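Local coordinates for adenylate cyclase-like protein (Chlamydia trachomatis, PDB 4QO6), which forms part of the inner-membrane ring of the type III secretion system as the structural protein CdsD, this chain being a piece of its extended periplasmic region, at residues I15-V18 with I19-F22; Q76-N79 with I80-K84. All blocks are in the same frame, centred on the assembly; numbering follows the deposited sequence.

How the interactions relate
Both interactions are local contacts near the C-terminal end of a helix. Interaction 1 (15-22) lies at the end of helix 10-19, and interaction 2 (76-84) in the last turns of helix 71-83. Each helix is followed by strands, a second helix and a further strand, the first set in PD1 and the second in PD2. Interaction 1 precedes interaction 2 along the chain. Their centres are 32 Å apart and their nearest atoms about 18 Å apart, so they do not touch. No active site links them. A PEG molecule, probably from the crystallisation liquor, lies beside S83 in interaction 2.

Interaction 1: residues I15-V18 with I19-F22; sequences IEHV and IQQF
I15 and E16 hold the last helical turn of 10-19 through their carbonyls. I19 N donates to I15 O at 2.8 Å, and Q20 N donates to E16 O at 2.9 Å. The next step changes. Q21 N turns to V18 O, three residues back, at 3.0 Å. F22 N bonds to I19 O and closes a type I beta turn.

The carbonyl of H17 is therefore met by a side chain. Q21 NE2 reaches H17 O at 2.7 Å in a nearly straight bond (172°). The acceptor lies almost in the plane of the Q21 amide. CG lies beside the backbone N of Q21 (chi1 -54°), which turns the chain back along the helix; its extension beyond CG lets NE2 reach H17 O. The same NE2 sits above one face of the H17 ring, offset toward its rim.

A water joins H17 to Q20. It lies in the plane of the H17 ring, 2.8 Å from H17 ND1, and donates to Q20 OE1 at 2.6 Å. Q20 CG sits between its own backbone N and carbonyl carbon (chi1 73°). This lays the Q20 chain across the E16 and H17 carbonyls.

The apolar side is buried. I15 CG2 meets I19 CG2 at 4.0 Å, and both isoleucines pack on F27 of strand 26-30. The F22 ring offers its edge to V18 O and also rests on L51. V18 packs on K54 and V55 of helix 45-56.

This is a helix C-terminus running into a type I turn, which leads from the first helix of PD1 to its first strand.

Interaction 2: residues Q76-N79 with I80-K84; sequences QEMN and ILLSK
The final two turns of helix 71-83, the first helix of PD2, bring M78 against L81 and L82. The helix is regular here: I80, L81, L82 and S83 each donate their N-H four residues back. L82 N reaches M78 O at 2.9 Å, in the carbonyl plane. S83 N to N79 O, at 3.1 Å, is the most bent of the four (143°).

M78 leaves the backbone with CG anti to its N (chi1 -169°), then bends at chi2 and again at chi3. The two bends bring CE to L81 CD1 at 3.8 Å, while CG stays 4.3 Å from L82 CD1. E77 runs alongside L81, pointing the same way, with OE2 4.1 Å from L81 CD1. M78, L81 and L82 also meet helix 110-123, at L120, Y119 and L116.

The polar side chains have their own partners. N79 OD1 accepts from the backbone N of M93 in strand 92-95. Near the helix end, S83 OG folds back and donates to I80 O at 2.6 Å. K84 N makes weak bonds at 3.5 Å to I80 O and to L81 O.

M78 and L82 are thus buried against the body of the domain, with L81 at its margin, and N79 ties the helix to the sheet edge. At the last turn the serine hydroxyl supplies I80 O with a firmer donor than the following backbone N-H does.

Interaction 1: residues I15-V18 with I19-F22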
loop_
_atom_site.group_PDB
_atom_site.type_symbol
_atom_site.label_atom_id
_atom_site.label_comp_id
_atom_site.label_asym_id
_atom_site.label_seq_id
_atom_site.Cartn_x
_atom_site.Cartn_y
_atom_site.Cartn_z
ATOM N N ILE A 15 -1.171 -18.240 32.278
ATOM C CA ILE A 15 -1.083 -18.320 30.810
ATOM C C ILE A 15 -1.544 -17.012 30.116
ATOM O O ILE A 15 -0.821 -16.462 29.284
ATOM C CB ILE A 15 -1.901 -19.510 30.235
ATOM C CG1 ILE A 15 -1.423 -20.845 30.826
ATOM C CG2 ILE A 15 -1.740 -19.576 28.711
ATOM C CD1 ILE A 15 -2.454 -21.942 30.649
ATOM N N GLU A 16 -2.689 -16.490 30.507
ATOM C CA GLU A 16 -3.160 -15.199 29.950
ATOM C C GLU A 16 -2.186 -14.046 30.103
ATOM O O GLU A 16 -2.094 -13.192 29.208
ATOM C CB GLU A 16 -4.496 -14.768 30.563
ATOM C CG GLU A 16 -5.668 -15.589 30.076
ATOM C CD GLU A 16 -6.970 -15.292 30.810
ATOM O OE1 GLU A 16 -7.044 -14.346 31.649
ATOM O OE2 GLU A 16 -7.925 -16.046 30.549
ATOM N N HIS A 17 -1.478 -13.994 31.236
ATOM C CA HIS A 17 -0.558 -12.868 31.492
ATOM C C HIS A 17 0.523 -12.880 30.395
ATOM O O HIS A 17 0.998 -11.856 29.897
ATOM C CB HIS A 17 0.065 -13.002 32.888
ATOM C CG HIS A 17 1.171 -12.030 33.155
ATOM N ND1 HIS A 17 0.937 -10.698 33.430
ATOM C CD2 HIS A 17 2.515 -12.206 33.233
ATOM C CE1 HIS A 17 2.092 -10.083 33.622
ATOM N NE2 HIS A 17 3.065 -10.978 33.523
ATOM N N VAL A 18 0.897 -14.078 30.011
ATOM C CA VAL A 18 1.845 -14.249 28.939
ATOM C C VAL A 18 1.134 -13.942 27.618
ATOM O O VAL A 18 1.478 -12.984 26.935
ATOM C CB VAL A 18 2.450 -15.640 28.958
ATOM C CG1 VAL A 18 3.522 -15.749 27.896
ATOM C CG2 VAL A 18 3.107 -15.956 30.291
ATOM N N ILE A 19 0.133 -14.728 27.246
ATOM C CA ILE A 19 -0.308 -14.695 25.843
ATOM C C ILE A 19 -0.975 -13.359 25.440
ATOM O O ILE A 19 -0.866 -12.946 24.282
ATOM C CB ILE A 19 -1.158 -15.914 25.467
ATOM C CG1 ILE A 19 -2.497 -15.901 26.182
ATOM C CG2 ILE A 19 -0.399 -17.201 25.752
ATOM C CD1 ILE A 19 -3.570 -16.441 25.287
ATOM N N GLN A 20 -1.507 -12.609 26.431
ATOM C CA GLN A 20 -2.094 -11.243 26.226
ATOM C C GLN A 20 -1.129 -10.263 25.612
ATOM O O GLN A 20 -1.539 -9.299 24.957
ATOM C CB GLN A 20 -2.590 -10.626 27.543
ATOM C CG GLN A 20 -1.490 -10.152 28.496
ATOM C CD GLN A 20 -2.020 -9.270 29.650
ATOM O OE1 GLN A 20 -2.365 -9.784 30.718
ATOM N NE2 GLN A 20 -2.104 -7.940 29.418
ATOM N N GLN A 21 0.163 -10.507 25.813
ATOM C CA GLN A 21 1.172 -9.658 25.203
ATOM C C GLN A 21 1.374 -9.867 23.705
ATOM O O GLN A 21 2.143 -9.123 23.077
ATOM C CB GLN A 21 2.491 -9.822 25.955
ATOM C CG GLN A 21 2.316 -9.563 27.489
ATOM C CD GLN A 21 3.569 -9.919 28.267
ATOM O OE1 GLN A 21 4.676 -9.465 27.892
ATOM N NE2 GLN A 21 3.431 -10.766 29.324
ATOM N N PHE A 22 0.729 -10.900 23.148
ATOM C CA PHE A 22 0.894 -11.331 21.755
ATOM C C PHE A 22 -0.516 -11.383 21.208
ATOM O O PHE A 22 -1.250 -12.367 21.342
ATOM C CB PHE A 22 1.575 -12.661 21.782
ATOM C CG PHE A 22 2.956 -12.621 22.438
ATOM C CD1 PHE A 22 4.075 -12.186 21.730
ATOM C CD2 PHE A 22 3.136 -13.039 23.721
ATOM C CE1 PHE A 22 5.331 -12.161 22.328
ATOM C CE2 PHE A 22 4.393 -13.005 24.335
ATOM C CZ PHE A 22 5.485 -12.571 23.646
HETATM O O HOH W 1 -1.471 -9.240 33.057
#

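Interaction 2: residues Q76-N79 with I80-K84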
loop_
_atom_site.group_PDB
_atom_site.type_symbol
_atom_site.label_atom_id
_atom_site.label_comp_id
_atom_site.label_asym_id
_atom_site.label_seq_id
_atom_site.Cartn_x
_atom_site.Cartn_y
_atom_site.Cartn_z
ATOM N N GLN A 76 7.708 -11.959 3.643
ATOM C CA GLN A 76 8.976 -11.993 2.915
ATOM C C GLN A 76 8.933 -13.072 1.769
ATOM O O GLN A 76 9.448 -12.849 0.686
ATOM C CB GLN A 76 10.135 -12.296 3.851
ATOM C CG GLN A 76 10.590 -11.069 4.638
ATOM C CD GLN A 76 11.690 -11.414 5.632
ATOM O OE1 GLN A 76 11.849 -12.590 6.023
ATOM N NE2 GLN A 76 12.416 -10.375 6.113
ATOM N N GLU A 77 8.405 -14.245 2.100
ATOM C CA GLU A 77 8.207 -15.327 1.157
ATOM C C GLU A 77 7.366 -14.801 -0.015
ATOM O O GLU A 77 7.759 -14.916 -1.128
ATOM C CB GLU A 77 7.535 -16.516 1.852
ATOM C CG GLU A 77 7.115 -17.658 0.920
ATOM C CD GLU A 77 5.688 -18.200 1.154
ATOM O OE1 GLU A 77 5.307 -18.486 2.332
ATOM O OE2 GLU A 77 4.933 -18.358 0.140
ATOM N N MET A 78 6.248 -14.164 0.245
ATOM C CA MET A 78 5.384 -13.662 -0.820
ATOM C C MET A 78 6.091 -12.620 -1.710
ATOM O O MET A 78 5.917 -12.621 -2.923
ATOM C CB MET A 78 4.058 -13.110 -0.201
ATOM C CG MET A 78 2.890 -12.768 -1.169
ATOM S SD MET A 78 2.155 -14.056 -2.322
ATOM C CE MET A 78 2.454 -15.552 -1.409
ATOM N N ASN A 79 6.911 -11.754 -1.101
ATOM C CA ASN A 79 7.657 -10.738 -1.828
ATOM C C ASN A 79 8.658 -11.362 -2.714
ATOM O O ASN A 79 8.932 -10.813 -3.775
ATOM C CB ASN A 79 8.397 -9.757 -0.881
ATOM C CG ASN A 79 7.441 -8.820 -0.198
ATOM O OD1 ASN A 79 6.296 -8.702 -0.650
ATOM N ND2 ASN A 79 7.877 -8.162 0.937
ATOM N N ILE A 80 9.239 -12.487 -2.276
ATOM C CA ILE A 80 10.161 -13.225 -3.153
ATOM C C ILE A 80 9.360 -13.716 -4.397
ATOM O O ILE A 80 9.846 -13.584 -5.522
ATOM C CB ILE A 80 10.890 -14.374 -2.424
ATOM C CG1 ILE A 80 11.925 -13.838 -1.441
ATOM C CG2 ILE A 80 11.565 -15.313 -3.402
ATOM C CD1 ILE A 80 12.504 -14.914 -0.514
ATOM N N LEU A 81 8.133 -14.226 -4.224
ATOM C CA LEU A 81 7.376 -14.734 -5.400
ATOM C C LEU A 81 7.001 -13.615 -6.335
ATOM O O LEU A 81 7.015 -13.793 -7.541
ATOM C CB LEU A 81 6.092 -15.439 -5.018
ATOM C CG LEU A 81 6.267 -16.696 -4.177
ATOM C CD1 LEU A 81 4.908 -17.280 -3.770
ATOM C CD2 LEU A 81 7.122 -17.697 -4.958
ATOM N N LEU A 82 6.596 -12.481 -5.779
ATOM C CA LEU A 82 6.135 -11.386 -6.616
ATOM C C LEU A 82 7.294 -10.802 -7.436
ATOM O O LEU A 82 7.092 -10.418 -8.589
ATOM C CB LEU A 82 5.491 -10.319 -5.781
ATOM C CG LEU A 82 4.180 -10.689 -5.089
ATOM C CD1 LEU A 82 3.941 -9.700 -3.957
ATOM C CD2 LEU A 82 3.017 -10.703 -6.081
ATOM N N SER A 83 8.491 -10.806 -6.835
ATOM C CA SER A 83 9.740 -10.237 -7.380
ATOM C C SER A 83 10.142 -10.944 -8.653
ATOM O O SER A 83 10.718 -10.359 -9.488
ATOM C CB SER A 83 10.911 -10.378 -6.372
ATOM O OG SER A 83 11.508 -11.732 -6.319
ATOM N N LYS A 84 9.870 -12.236 -8.738
ATOM C CA LYS A 84 10.171 -13.078 -9.884
ATOM C C LYS A 84 9.118 -13.017 -10.969
ATOM O O LYS A 84 9.255 -13.644 -12.001
ATOM C CB LYS A 84 10.247 -14.521 -9.392
ATOM C CG LYS A 84 11.534 -14.788 -8.642
ATOM C CD LYS A 84 11.579 -16.119 -7.914
ATOM C CE LYS A 84 12.993 -16.349 -7.366
ATOM N NZ LYS A 84 13.683 -15.113 -6.842
#